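Local atomic coordinates of YkuI protein (Bacillus subtilis, PDB entry 2BAS), a protein that binds the second messenger cyclic di-GMP through its EAL domain and is probably a phosphodiesterase specific for it. Residues Q43-A48 with G249-G254; K52-E57 with D106-M111; R142-I147 with K172-N177; D194-D199 with A228-E233. All coordinates share one frame; numbering follows the deposited sequence.

Interaction 1 (Q43-A48 with G249-G254); sequences QAIFSA and GRYFQG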
loop_
_atom_site.group_PDB
_atom_site.type_symbol
_atom_site.label_atom_id
_atom_site.label_comp_id
_atom_site.label_asym_id
_atom_site.label_seq_id
_atom_site.Cartn_x
_atom_site.Cartn_y
_atom_site.Cartn_z
ATOM N N GLN A 43 -6.955 13.985 26.292
ATOM C CA GLN A 43 -6.403 14.725 25.167
ATOM C C GLN A 43 -7.397 14.693 24.016
ATOM O O GLN A 43 -7.820 13.628 23.581
ATOM C CB GLN A 43 -5.038 14.176 24.745
ATOM C CG GLN A 43 -4.283 15.100 23.770
ATOM C CD GLN A 43 -2.871 14.628 23.466
ATOM O OE1 GLN A 43 -2.538 13.448 23.616
ATOM N NE2 GLN A 43 -2.032 15.553 23.029
ATOM N N ALA A 44 -7.769 15.873 23.536
ATOM C CA ALA A 44 -8.777 16.000 22.486
ATOM C C ALA A 44 -8.297 15.484 21.148
ATOM O O ALA A 44 -7.103 15.556 20.818
ATOM C CB ALA A 44 -9.245 17.444 22.359
ATOM N N ILE A 45 -9.243 14.947 20.385
ATOM C CA ILE A 45 -8.971 14.488 19.041
ATOM C C ILE A 45 -9.846 15.288 18.097
ATOM O O ILE A 45 -11.048 15.462 18.350
ATOM C CB ILE A 45 -9.165 12.970 18.906
ATOM C CG1 ILE A 45 -8.106 12.257 19.750
ATOM C CG2 ILE A 45 -9.029 12.543 17.447
ATOM C CD1 ILE A 45 -8.526 10.930 20.250
ATOM N N PHE A 46 -9.232 15.775 17.019
ATOM C CA PHE A 46 -9.865 16.763 16.148
ATOM C C PHE A 46 -10.361 16.263 14.808
ATOM O O PHE A 46 -9.720 15.454 14.157
ATOM C CB PHE A 46 -8.947 17.975 15.971
ATOM C CG PHE A 46 -8.741 18.749 17.240
ATOM C CD1 PHE A 46 -7.694 18.433 18.102
ATOM C CD2 PHE A 46 -9.613 19.772 17.592
ATOM C CE1 PHE A 46 -7.506 19.139 19.287
ATOM C CE2 PHE A 46 -9.437 20.483 18.771
ATOM C CZ PHE A 46 -8.376 20.167 19.619
ATOM N N SER A 47 -11.528 16.774 14.430
ATOM C CA SER A 47 -12.216 16.456 13.183
ATOM C C SER A 47 -11.566 17.194 12.026
ATOM O O SER A 47 -11.055 18.302 12.207
ATOM C CB SER A 47 -13.672 16.927 13.293
ATOM O OG SER A 47 -14.534 16.239 12.406
ATOM N N ALA A 48 -11.595 16.596 10.838
ATOM C CA ALA A 48 -11.078 17.268 9.652
ATOM C C ALA A 48 -12.170 18.050 8.928
ATOM O O ALA A 48 -11.909 19.146 8.427
ATOM C CB ALA A 48 -10.425 16.280 8.714
ATOM N N GLY A 249 -5.510 12.130 6.304
ATOM C CA GLY A 249 -5.820 12.206 7.737
ATOM C C GLY A 249 -7.217 12.708 8.047
ATOM O O GLY A 249 -7.574 13.830 7.690
ATOM N N ARG A 250 -8.017 11.882 8.709
ATOM C CA ARG A 250 -9.371 12.288 9.071
ATOM C C ARG A 250 -9.469 12.863 10.488
ATOM O O ARG A 250 -10.322 13.706 10.761
ATOM C CB ARG A 250 -10.362 11.142 8.892
ATOM C CG ARG A 250 -11.794 11.606 9.016
ATOM C CD ARG A 250 -12.778 10.510 8.737
ATOM N NE ARG A 250 -14.126 11.062 8.645
ATOM C CZ ARG A 250 -15.191 10.388 8.230
ATOM N NH1 ARG A 250 -15.081 9.116 7.860
ATOM N NH2 ARG A 250 -16.368 10.993 8.181
ATOM N N TYR A 251 -8.605 12.389 11.383
ATOM C CA TYR A 251 -8.557 12.880 12.763
ATOM C C TYR A 251 -7.121 13.191 13.158
ATOM O O TYR A 251 -6.191 12.580 12.632
ATOM C CB TYR A 251 -9.157 11.861 13.727
ATOM C CG TYR A 251 -10.584 11.466 13.410
ATOM C CD1 TYR A 251 -10.879 10.227 12.832
ATOM C CD2 TYR A 251 -11.641 12.333 13.683
ATOM C CE1 TYR A 251 -12.198 9.862 12.553
ATOM C CE2 TYR A 251 -12.955 11.982 13.406
ATOM C CZ TYR A 251 -13.229 10.750 12.844
ATOM O OH TYR A 251 -14.539 10.420 12.577
ATOM N N PHE A 252 -6.949 14.136 14.083
ATOM C CA PHE A 252 -5.625 14.617 14.471
ATOM C C PHE A 252 -5.479 14.786 15.984
ATOM O O PHE A 252 -6.418 15.204 16.666
ATOM C CB PHE A 252 -5.342 15.963 13.807
ATOM C CG PHE A 252 -5.687 16.026 12.343
ATOM C CD1 PHE A 252 -6.926 16.515 11.927
ATOM C CD2 PHE A 252 -4.765 15.639 11.376
ATOM C CE1 PHE A 252 -7.243 16.592 10.571
ATOM C CE2 PHE A 252 -5.076 15.718 10.006
ATOM C CZ PHE A 252 -6.310 16.188 9.606
ATOM N N GLN A 253 -4.280 14.511 16.494
ATOM C CA GLN A 253 -3.996 14.577 17.925
ATOM C C GLN A 253 -2.527 14.903 18.187
ATOM O O GLN A 253 -1.648 14.358 17.517
ATOM C CB GLN A 253 -4.332 13.225 18.551
ATOM C CG GLN A 253 -4.172 13.126 20.060
ATOM C CD GLN A 253 -4.397 11.715 20.557
ATOM O OE1 GLN A 253 -4.788 10.835 19.792
ATOM N NE2 GLN A 253 -4.155 11.490 21.843
ATOM N N GLY A 254 -2.268 15.774 19.161
ATOM C CA GLY A 254 -0.907 16.111 19.580
ATOM C C GLY A 254 -0.724 17.427 20.338
ATOM O O GLY A 254 -1.654 18.248 20.441
HETATM O O HOH W 1 -4.946 16.810 20.754
#

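Interaction 2 (K52-E57 with D106-M111); sequences KVVGYE and DLLIFM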
loop_
_atom_site.group_PDB
_atom_site.type_symbol
_atom_site.label_atom_id
_atom_site.label_comp_id
_atom_site.label_asym_id
_atom_site.label_seq_id
_atom_site.Cartn_x
_atom_site.Cartn_y
_atom_site.Cartn_z
ATOM N N LYS A 52 -13.383 20.432 14.767
ATOM C CA LYS A 52 -13.810 20.302 16.167
ATOM C C LYS A 52 -13.442 18.995 16.868
ATOM O O LYS A 52 -13.027 18.022 16.228
ATOM C CB LYS A 52 -15.320 20.523 16.292
ATOM C CG LYS A 52 -16.193 19.366 15.808
ATOM C CD LYS A 52 -17.570 19.448 16.469
ATOM C CE LYS A 52 -18.625 18.656 15.710
ATOM N NZ LYS A 52 -19.982 18.937 16.260
ATOM N N VAL A 53 -13.613 18.988 18.192
ATOM C CA VAL A 53 -13.300 17.821 18.999
ATOM C C VAL A 53 -14.375 16.738 18.798
ATOM O O VAL A 53 -15.568 17.010 18.888
ATOM C CB VAL A 53 -13.038 18.174 20.508
ATOM C CG1 VAL A 53 -12.558 19.629 20.657
ATOM C CG2 VAL A 53 -14.256 17.929 21.379
ATOM N N VAL A 54 -13.935 15.523 18.489
ATOM C CA VAL A 54 -14.836 14.396 18.227
ATOM C C VAL A 54 -14.778 13.379 19.367
ATOM O O VAL A 54 -15.646 12.508 19.484
ATOM C CB VAL A 54 -14.493 13.703 16.888
ATOM C CG1 VAL A 54 -14.866 14.599 15.729
ATOM C CG2 VAL A 54 -13.017 13.342 16.821
ATOM N N GLY A 55 -13.745 13.509 20.199
ATOM C CA GLY A 55 -13.554 12.660 21.363
ATOM C C GLY A 55 -12.293 13.012 22.130
ATOM O O GLY A 55 -11.654 14.032 21.862
ATOM N N TYR A 56 -11.948 12.163 23.092
ATOM C CA TYR A 56 -10.766 12.356 23.919
ATOM C C TYR A 56 -10.134 11.006 24.207
ATOM O O TYR A 56 -10.833 10.059 24.563
ATOM C CB TYR A 56 -11.147 12.976 25.266
ATOM C CG TYR A 56 -11.743 14.365 25.228
ATOM C CD1 TYR A 56 -13.121 14.555 25.069
ATOM C CD2 TYR A 56 -10.933 15.490 25.386
ATOM C CE1 TYR A 56 -13.676 15.836 25.049
ATOM C CE2 TYR A 56 -11.478 16.778 25.370
ATOM C CZ TYR A 56 -12.850 16.942 25.205
ATOM O OH TYR A 56 -13.389 18.208 25.198
ATOM N N GLU A 57 -8.819 10.909 24.062
ATOM C CA GLU A 57 -8.121 9.719 24.514
ATOM C C GLU A 57 -8.086 9.822 26.033
ATOM O O GLU A 57 -7.895 10.917 26.578
ATOM C CB GLU A 57 -6.706 9.631 23.942
ATOM C CG GLU A 57 -6.062 8.263 24.138
ATOM C CD GLU A 57 -4.599 8.196 23.695
ATOM O OE1 GLU A 57 -3.930 9.248 23.606
ATOM O OE2 GLU A 57 -4.108 7.073 23.440
ATOM N N ASP A 106 -22.198 12.508 22.202
ATOM C CA ASP A 106 -21.688 12.063 20.900
ATOM C C ASP A 106 -20.159 11.987 20.834
ATOM O O ASP A 106 -19.587 11.619 19.797
ATOM C CB ASP A 106 -22.196 12.993 19.799
ATOM C CG ASP A 106 -21.583 14.384 19.880
ATOM O OD1 ASP A 106 -20.988 14.833 18.876
ATOM O OD2 ASP A 106 -21.676 15.025 20.951
ATOM N N LEU A 107 -19.512 12.348 21.942
ATOM C CA LEU A 107 -18.061 12.313 22.055
ATOM C C LEU A 107 -17.544 10.881 21.958
ATOM O O LEU A 107 -18.118 9.957 22.531
ATOM C CB LEU A 107 -17.601 12.960 23.372
ATOM C CG LEU A 107 -17.624 14.491 23.528
ATOM C CD1 LEU A 107 -17.091 14.892 24.881
ATOM C CD2 LEU A 107 -16.827 15.207 22.448
ATOM N N LEU A 108 -16.474 10.699 21.202
ATOM C CA LEU A 108 -15.855 9.388 21.088
ATOM C C LEU A 108 -14.985 9.166 22.316
ATOM O O LEU A 108 -14.430 10.124 22.855
ATOM C CB LEU A 108 -15.030 9.287 19.795
ATOM C CG LEU A 108 -15.839 9.341 18.486
ATOM C CD1 LEU A 108 -14.953 9.609 17.261
ATOM C CD2 LEU A 108 -16.676 8.086 18.263
ATOM N N ILE A 109 -14.887 7.916 22.766
ATOM C CA ILE A 109 -14.039 7.565 23.910
ATOM C C ILE A 109 -12.899 6.642 23.457
ATOM O O ILE A 109 -13.115 5.446 23.203
ATOM C CB ILE A 109 -14.861 6.904 25.073
ATOM C CG1 ILE A 109 -16.058 7.771 25.474
ATOM C CG2 ILE A 109 -13.977 6.650 26.282
ATOM C CD1 ILE A 109 -17.088 7.063 26.356
ATOM N N PHE A 110 -11.694 7.202 23.343
ATOM C CA PHE A 110 -10.501 6.435 22.947
ATOM C C PHE A 110 -9.760 5.874 24.169
ATOM O O PHE A 110 -9.206 6.625 24.984
ATOM C CB PHE A 110 -9.539 7.298 22.130
ATOM C CG PHE A 110 -10.021 7.633 20.744
ATOM C CD1 PHE A 110 -10.978 8.630 20.539
ATOM C CD2 PHE A 110 -9.482 6.982 19.633
ATOM C CE1 PHE A 110 -11.412 8.957 19.243
ATOM C CE2 PHE A 110 -9.921 7.294 18.344
ATOM C CZ PHE A 110 -10.887 8.293 18.148
HETATM N N MSE A 111 -9.752 4.551 24.280
HETATM C CA MSE A 111 -9.074 3.862 25.369
HETATM C C MSE A 111 -8.030 2.889 24.836
HETATM O O MSE A 111 -8.362 1.928 24.140
HETATM C CB MSE A 111 -10.083 3.084 26.203
HETATM C CG MSE A 111 -11.115 3.913 26.931
HETATM SE SE MSE A 111 -12.585 2.769 27.561
HETATM C CE MSE A 111 -13.108 1.931 25.815
#

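Interaction 3 (R142-I147 with K172-N177); sequences RFVLEI and KIAVDN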
loop_
_atom_site.group_PDB
_atom_site.type_symbol
_atom_site.label_atom_id
_atom_site.label_comp_id
_atom_site.label_asym_id
_atom_site.label_seq_id
_atom_site.Cartn_x
_atom_site.Cartn_y
_atom_site.Cartn_z
ATOM N N ARG A 142 -19.785 4.349 20.878
ATOM C CA ARG A 142 -18.960 5.511 21.190
ATOM C C ARG A 142 -17.554 5.142 21.654
ATOM O O ARG A 142 -16.695 6.022 21.808
ATOM C CB ARG A 142 -19.639 6.359 22.260
ATOM C CG ARG A 142 -20.835 7.157 21.754
ATOM C CD ARG A 142 -21.608 7.760 22.928
ATOM N NE ARG A 142 -20.786 8.679 23.716
ATOM C CZ ARG A 142 -21.107 9.143 24.919
ATOM N NH1 ARG A 142 -22.244 8.781 25.508
ATOM N NH2 ARG A 142 -20.281 9.974 25.540
ATOM N N PHE A 143 -17.328 3.851 21.883
ATOM C CA PHE A 143 -16.048 3.374 22.388
ATOM C C PHE A 143 -15.080 3.030 21.276
ATOM O O PHE A 143 -15.413 2.287 20.348
ATOM C CB PHE A 143 -16.229 2.144 23.279
ATOM C CG PHE A 143 -16.919 2.433 24.582
ATOM C CD1 PHE A 143 -18.240 2.026 24.790
ATOM C CD2 PHE A 143 -16.257 3.106 25.609
ATOM C CE1 PHE A 143 -18.883 2.279 26.000
ATOM C CE2 PHE A 143 -16.900 3.367 26.816
ATOM C CZ PHE A 143 -18.211 2.953 27.014
ATOM N N VAL A 144 -13.874 3.574 21.377
ATOM C CA VAL A 144 -12.807 3.193 20.464
ATOM C C VAL A 144 -11.708 2.461 21.245
ATOM O O VAL A 144 -10.965 3.058 22.028
ATOM C CB VAL A 144 -12.270 4.386 19.646
ATOM C CG1 VAL A 144 -11.166 3.929 18.720
ATOM C CG2 VAL A 144 -13.387 5.002 18.820
ATOM N N LEU A 145 -11.649 1.152 21.032
ATOM C CA LEU A 145 -10.663 0.300 21.653
ATOM C C LEU A 145 -9.383 0.266 20.806
ATOM O O LEU A 145 -9.353 -0.318 19.712
ATOM C CB LEU A 145 -11.241 -1.104 21.809
ATOM C CG LEU A 145 -10.528 -2.115 22.690
ATOM C CD1 LEU A 145 -10.821 -1.813 24.151
ATOM C CD2 LEU A 145 -10.995 -3.518 22.352
ATOM N N GLU A 146 -8.335 0.911 21.316
ATOM C CA GLU A 146 -7.043 0.914 20.658
ATOM C C GLU A 146 -6.241 -0.313 21.076
ATOM O O GLU A 146 -6.054 -0.566 22.265
ATOM C CB GLU A 146 -6.263 2.181 20.986
ATOM C CG GLU A 146 -6.916 3.496 20.562
ATOM C CD GLU A 146 -6.080 4.722 20.963
ATOM O OE1 GLU A 146 -4.827 4.614 21.043
ATOM O OE2 GLU A 146 -6.679 5.799 21.192
ATOM N N ILE A 147 -5.774 -1.069 20.095
ATOM C CA ILE A 147 -4.987 -2.262 20.347
ATOM C C ILE A 147 -3.580 -2.126 19.750
ATOM O O ILE A 147 -3.401 -1.527 18.683
ATOM C CB ILE A 147 -5.693 -3.532 19.789
ATOM C CG1 ILE A 147 -7.150 -3.607 20.266
ATOM C CG2 ILE A 147 -4.958 -4.799 20.224
ATOM C CD1 ILE A 147 -7.314 -3.847 21.779
ATOM N N LYS A 172 -16.011 0.340 18.310
ATOM C CA LYS A 172 -15.053 0.683 17.259
ATOM C C LYS A 172 -13.637 0.234 17.622
ATOM O O LYS A 172 -13.234 0.270 18.792
ATOM C CB LYS A 172 -15.125 2.178 16.928
ATOM C CG LYS A 172 -16.441 2.553 16.232
ATOM C CD LYS A 172 -16.629 4.049 15.991
ATOM C CE LYS A 172 -18.089 4.372 15.621
ATOM N NZ LYS A 172 -18.632 3.556 14.482
ATOM N N ILE A 173 -12.890 -0.208 16.618
ATOM C CA ILE A 173 -11.556 -0.757 16.844
ATOM C C ILE A 173 -10.464 0.003 16.089
ATOM O O ILE A 173 -10.505 0.152 14.867
ATOM C CB ILE A 173 -11.525 -2.283 16.564
ATOM C CG1 ILE A 173 -12.279 -3.015 17.678
ATOM C CG2 ILE A 173 -10.101 -2.804 16.503
ATOM C CD1 ILE A 173 -12.779 -4.357 17.276
ATOM N N ALA A 174 -9.507 0.505 16.855
ATOM C CA ALA A 174 -8.383 1.235 16.324
ATOM C C ALA A 174 -7.148 0.370 16.490
ATOM O O ALA A 174 -6.957 -0.222 17.544
ATOM C CB ALA A 174 -8.211 2.525 17.075
ATOM N N VAL A 175 -6.341 0.271 15.437
ATOM C CA VAL A 175 -5.043 -0.393 15.520
ATOM C C VAL A 175 -3.968 0.698 15.667
ATOM O O VAL A 175 -4.062 1.770 15.066
ATOM C CB VAL A 175 -4.781 -1.338 14.319
ATOM C CG1 VAL A 175 -3.348 -1.810 14.290
ATOM C CG2 VAL A 175 -5.695 -2.557 14.396
ATOM N N ASP A 176 -2.954 0.414 16.417
ATOM C CA ASP A 176 -1.927 1.357 16.880
ATOM C C ASP A 176 -0.582 1.063 16.182
ATOM O O ASP A 176 -0.384 -0.022 15.621
ATOM C CB ASP A 176 -1.749 1.216 18.396
ATOM C CG ASP A 176 -1.175 2.469 19.049
ATOM O OD1 ASP A 176 -0.832 3.474 18.319
ATOM O OD2 ASP A 176 -1.033 2.519 20.331
ATOM N N ASN A 177 0.289 2.065 16.249
ATOM C CA ASN A 177 1.665 2.030 15.676
ATOM C C ASN A 177 1.710 1.522 14.224
ATOM O O ASN A 177 2.492 0.625 13.876
ATOM C CB ASN A 177 2.565 1.091 16.482
ATOM C CG ASN A 177 2.697 1.486 17.950
ATOM O OD1 ASN A 177 2.309 2.590 18.327
ATOM N ND2 ASN A 177 3.226 0.639 18.812
#

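Interaction 4 (D194-D199 with A228-E233); sequences DLLKID and AALLYE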
loop_
_atom_site.group_PDB
_atom_site.type_symbol
_atom_site.label_atom_id
_atom_site.label_comp_id
_atom_site.label_asym_id
_atom_site.label_seq_id
_atom_site.Cartn_x
_atom_site.Cartn_y
_atom_site.Cartn_z
ATOM N N ASP A 194 -11.796 -0.164 12.191
ATOM C CA ASP A 194 -12.469 1.097 11.916
ATOM C C ASP A 194 -11.481 2.273 11.883
ATOM O O ASP A 194 -11.753 3.295 11.275
ATOM C CB ASP A 194 -13.546 1.320 12.977
ATOM C CG ASP A 194 -14.516 0.147 13.079
ATOM O OD1 ASP A 194 -15.227 -0.138 12.091
ATOM O OD2 ASP A 194 -14.573 -0.497 14.145
ATOM N N LEU A 195 -10.326 2.110 12.523
ATOM C CA LEU A 195 -9.345 3.184 12.622
ATOM C C LEU A 195 -7.900 2.692 12.617
ATOM O O LEU A 195 -7.575 1.668 13.216
ATOM C CB LEU A 195 -9.587 3.989 13.900
ATOM C CG LEU A 195 -10.433 5.254 13.840
ATOM C CD1 LEU A 195 -11.577 5.186 14.838
ATOM C CD2 LEU A 195 -9.578 6.476 14.097
ATOM N N LEU A 196 -7.037 3.456 11.956
ATOM C CA LEU A 196 -5.608 3.207 11.973
ATOM C C LEU A 196 -4.942 4.413 12.604
ATOM O O LEU A 196 -5.130 5.534 12.136
ATOM C CB LEU A 196 -5.087 3.014 10.543
ATOM C CG LEU A 196 -5.610 1.850 9.710
ATOM C CD1 LEU A 196 -4.976 1.888 8.323
ATOM C CD2 LEU A 196 -5.335 0.507 10.393
ATOM N N LYS A 197 -4.188 4.202 13.676
ATOM C CA LYS A 197 -3.464 5.303 14.322
ATOM C C LYS A 197 -2.021 5.334 13.842
ATOM O O LYS A 197 -1.277 4.358 14.001
ATOM C CB LYS A 197 -3.483 5.197 15.842
ATOM C CG LYS A 197 -4.808 5.512 16.498
ATOM C CD LYS A 197 -4.656 5.829 18.006
ATOM C CE LYS A 197 -4.355 7.317 18.272
ATOM N NZ LYS A 197 -4.615 7.735 19.699
ATOM N N ILE A 198 -1.640 6.460 13.250
ATOM C CA ILE A 198 -0.302 6.654 12.709
ATOM C C ILE A 198 0.444 7.691 13.548
ATOM O O ILE A 198 -0.040 8.794 13.760
ATOM C CB ILE A 198 -0.375 7.050 11.205
ATOM C CG1 ILE A 198 -1.127 5.973 10.415
ATOM C CG2 ILE A 198 1.005 7.251 10.621
ATOM C CD1 ILE A 198 -1.557 6.388 9.008
ATOM N N ASP A 199 1.604 7.294 14.059
ATOM C CA ASP A 199 2.488 8.143 14.851
ATOM C C ASP A 199 3.403 8.901 13.892
ATOM O O ASP A 199 3.861 8.341 12.901
ATOM C CB ASP A 199 3.308 7.259 15.797
ATOM C CG ASP A 199 4.503 7.982 16.414
ATOM O OD1 ASP A 199 4.398 9.191 16.722
ATOM O OD2 ASP A 199 5.553 7.328 16.607
ATOM N N ALA A 228 -11.040 2.107 6.672
ATOM C CA ALA A 228 -10.435 2.481 7.942
ATOM C C ALA A 228 -10.039 3.948 7.828
ATOM O O ALA A 228 -9.351 4.329 6.873
ATOM C CB ALA A 228 -9.215 1.611 8.249
ATOM N N ALA A 229 -10.500 4.767 8.770
ATOM C CA ALA A 229 -10.095 6.167 8.818
ATOM C C ALA A 229 -8.701 6.247 9.437
ATOM O O ALA A 229 -8.336 5.417 10.280
ATOM C CB ALA A 229 -11.083 6.986 9.636
ATOM N N LEU A 230 -7.936 7.249 9.028
ATOM C CA LEU A 230 -6.599 7.457 9.545
ATOM C C LEU A 230 -6.614 8.507 10.641
ATOM O O LEU A 230 -7.131 9.612 10.460
ATOM C CB LEU A 230 -5.646 7.915 8.433
ATOM C CG LEU A 230 -5.557 7.054 7.175
ATOM C CD1 LEU A 230 -4.732 7.775 6.123
ATOM C CD2 LEU A 230 -4.970 5.673 7.471
ATOM N N LEU A 231 -6.032 8.144 11.777
ATOM C CA LEU A 231 -5.808 9.071 12.877
ATOM C C LEU A 231 -4.303 9.327 13.037
ATOM O O LEU A 231 -3.536 8.417 13.379
ATOM C CB LEU A 231 -6.411 8.498 14.157
ATOM C CG LEU A 231 -6.147 9.136 15.520
ATOM C CD1 LEU A 231 -6.199 10.636 15.482
ATOM C CD2 LEU A 231 -7.156 8.598 16.529
ATOM N N TYR A 232 -3.875 10.553 12.758
ATOM C CA TYR A 232 -2.474 10.907 12.946
ATOM C C TYR A 232 -2.306 11.466 14.330
ATOM O O TYR A 232 -2.921 12.470 14.665
ATOM C CB TYR A 232 -2.009 11.920 11.907
ATOM C CG TYR A 232 -1.905 11.345 10.523
ATOM C CD1 TYR A 232 -3.022 11.226 9.716
ATOM C CD2 TYR A 232 -0.690 10.910 10.018
ATOM C CE1 TYR A 232 -2.927 10.697 8.445
ATOM C CE2 TYR A 232 -0.593 10.383 8.744
ATOM C CZ TYR A 232 -1.714 10.279 7.971
ATOM O OH TYR A 232 -1.643 9.745 6.712
ATOM N N GLU A 233 -1.491 10.790 15.135
ATOM C CA GLU A 233 -1.181 11.218 16.501
ATOM C C GLU A 233 0.268 11.702 16.618
ATOM O O GLU A 233 1.044 11.601 15.667
ATOM C CB GLU A 233 -1.477 10.099 17.520
ATOM C CG GLU A 233 -0.583 8.878 17.438
ATOM C CD GLU A 233 -0.676 7.988 18.672
ATOM O OE1 GLU A 233 -0.248 8.413 19.775
ATOM O OE2 GLU A 233 -1.165 6.842 18.536
#

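Interaction 1 (Q43-A48 with G249-G254)
The side chain of Gln253 reaches that of Gln43, amide to amide, and sets the same end against Ile45. NE2 of Gln253 donates to OE1 of Gln43 at 3.1 Å. The two amide planes stand 90° apart: the acceptor lies close to the plane of the Gln253 amide, whereas the donor comes to the Gln43 carbonyl from well above its plane. An extended chain, with CG of Gln43 opposite its backbone N (chi1 -168°), carries this amide across to its neighbour. OE1 of Gln253 lies 3.6 Å from CG1 of Ile45, and CG2 of Ile45 meets CB of Tyr251 on the same side of the sheet. On the other face Phe46 and Phe252 form an antiparallel hydrogen-bonded pair: Phe46 N donates to Phe252 O at 2.9 Å and Phe252 N to Phe46 O at 3.1 Å. Beyond them CB of Ala48 packs 3.7 Å from CE1 of Phe252, a place where a methyl suffices. A water accepts from Gly254 N and reaches Ala44 O. Glycine suits position 254 because a side chain would jam against the carbonyl O of Gln253. Strand 38-47 is the antiparallel strand of the TIM-like EAL barrel, and here it closes the ring against strand 249-252; Trp370 of the second subunit packs on Ala48. Gln253 also donates to Glu57 and accepts from Lys197, while NE2 of Gln43 reaches Val258 O. A neutral amide, offering both donor and acceptor, can thus join a carboxylate, an ammonium group and another amide within the barrel.

Interaction 2 (K52-E57 with D106-M111)
Val54 and Leu108 begin the parallel pairing of strands 53-64 and 108-112 in the EAL barrel, a TIM-like fold. Three backbone bonds zigzag between them: Leu108 N gives to Val54 O at 2.6 Å, Tyr56 N to Leu108 O at 3.2 Å, and Phe110 N to Tyr56 O, again at 3.2 Å. On their other edges the strands pair with further neighbours, Ile109 with Arg142 and Val144, and Glu57 with Gln43. Glycine suits position 55, since a CB there would run into Leu108 O. Leu107 forks into the apolar side chains, CD2 resting 3.9 Å from CG2 of Val53 and CD1 against the ring of Tyr56. An alanine at Leu107 is likely to open a gap here, leaving the Tyr56 ring and the Val53 methyl without this packing. The polar ends look elsewhere: Tyr56 OH accepts from Leu265 N, and Asp106 pairs with Arg267. Glu57, the glutamate of the signature that names the family, has OE1 held by Gln253, while OE2 makes a long, weak ion pair with Lys197 and has a like charge, OE1 of Glu146, close by. Its chain is extended (chi1 -167°) and crosses Phe110 at about a right angle, with CG of Glu57 3.6 Å from Phe110 O. In the apolar cluster, CD1 of Leu107 meets the edge of the Tyr56 ring in its plane, 3.5 Å from CE1.

Interaction 3 (R142-I147 with K172-N177)
Within the beta-alpha-beta unit of strand 143-147, helix 156-167 and strand 172-178, Val144 and Glu146 both rest on Ala174 of the partner strand. The valine straddles two residues: CG1, opposite the backbone N (chi1 180°), touches Ala174 CB at 3.7 Å, while CG2 lies 3.8 Å from Lys172 CB. From further along the strand, CG of Glu146 approaches the same alanine methyl, also at 3.8 Å. A side chain as small as alanine fits between these two neighbours. The strands run parallel, each donating in turn. Lys172 N donates to Phe143 O, Leu145 N to Lys172 O, Ala174 N to Leu145 O, and Ile147 N to Ala174 O at 2.9 Å; the last, Asp176 N to Ile147 O, is weak. In this TIM-like barrel the alternation of side chains along each strand sends Leu145 and Ile173 out to the helical shell, where branched apolar chains suit Leu163, and turns Val144, Glu146 and Ala174 to the interior. Glu146 OE2 forms a salt bridge with Lys197 there. Its OE1 stands 4.4 Å from Asp176 OD2, two like charges near one another that the lysine probably helps to offset. Asp176 OD1 also accepts from Asn177 N at 2.7 Å, the donor lying 40° above the carboxylate plane.

Interaction 4 (D194-D199 with A228-E233)
Lys197 lies alongside Leu231, both chains pointing the same way into the barrel. The first torsion of Leu231 (170°) swings CG away from its own backbone N and brings CD2 within 3.5 Å of Lys197 CE; the lysine bends at its third torsion (87°), its methylenes lining the leucine while NZ remains available for polar partners. Glu233 crosses the lysine at about a right angle. Its CG sits between the backbone N and the carbonyl carbon (chi1 68°), which turns the chain toward strand 195-199, where OE2 makes a long salt bridge of 3.7 Å with Lys197 NZ. On the opposite face Ile198 fans out, CD1 meeting Leu230 CD2 at 3.8 Å and CG2 lying 4.0 Å from Tyr232 CE2, while CG of Leu196 rests on the methyl of Ala228. Branched side chains fill the layer beneath helix 211-226. Five backbone bonds join these parallel strands of the TIM-like barrel, among them Leu231 N to Leu196 O at 2.8 Å and Ile198 N to Leu231 O at 2.7 Å. NZ of Lys197 also bridges to Glu146 and donates to Gln253. A methionine in place of Lys197 would probably leave the carboxylates of Glu146 and Glu233 without their shared positive mate. One ammonium group on an apolar stem thus probably helps to offset acidic groups from separate strands.

In the fold
All four contacts belong to one curled sheet, the barrel of the EAL domain, and meet round its interior. Interactions 1 and 2 have centres 9 Å apart and touch where Ser47 N probably bonds to Lys52 O, strands 38-47 and 53-64 being neighbours in the sheet. Interaction 2 passes to interaction 3 through Ile109 and Val144, interaction 3 to interaction 4 through Val175 and Lys197, and interaction 4 back to interaction 1 where Arg250 N meets Leu230 O at 3.0 Å. Inside this ring, Glu57, Glu146, Asp176, Lys197, Glu233 and Gln253 gather from all four contacts, a polar cluster consistent with the active-site end of an EAL barrel.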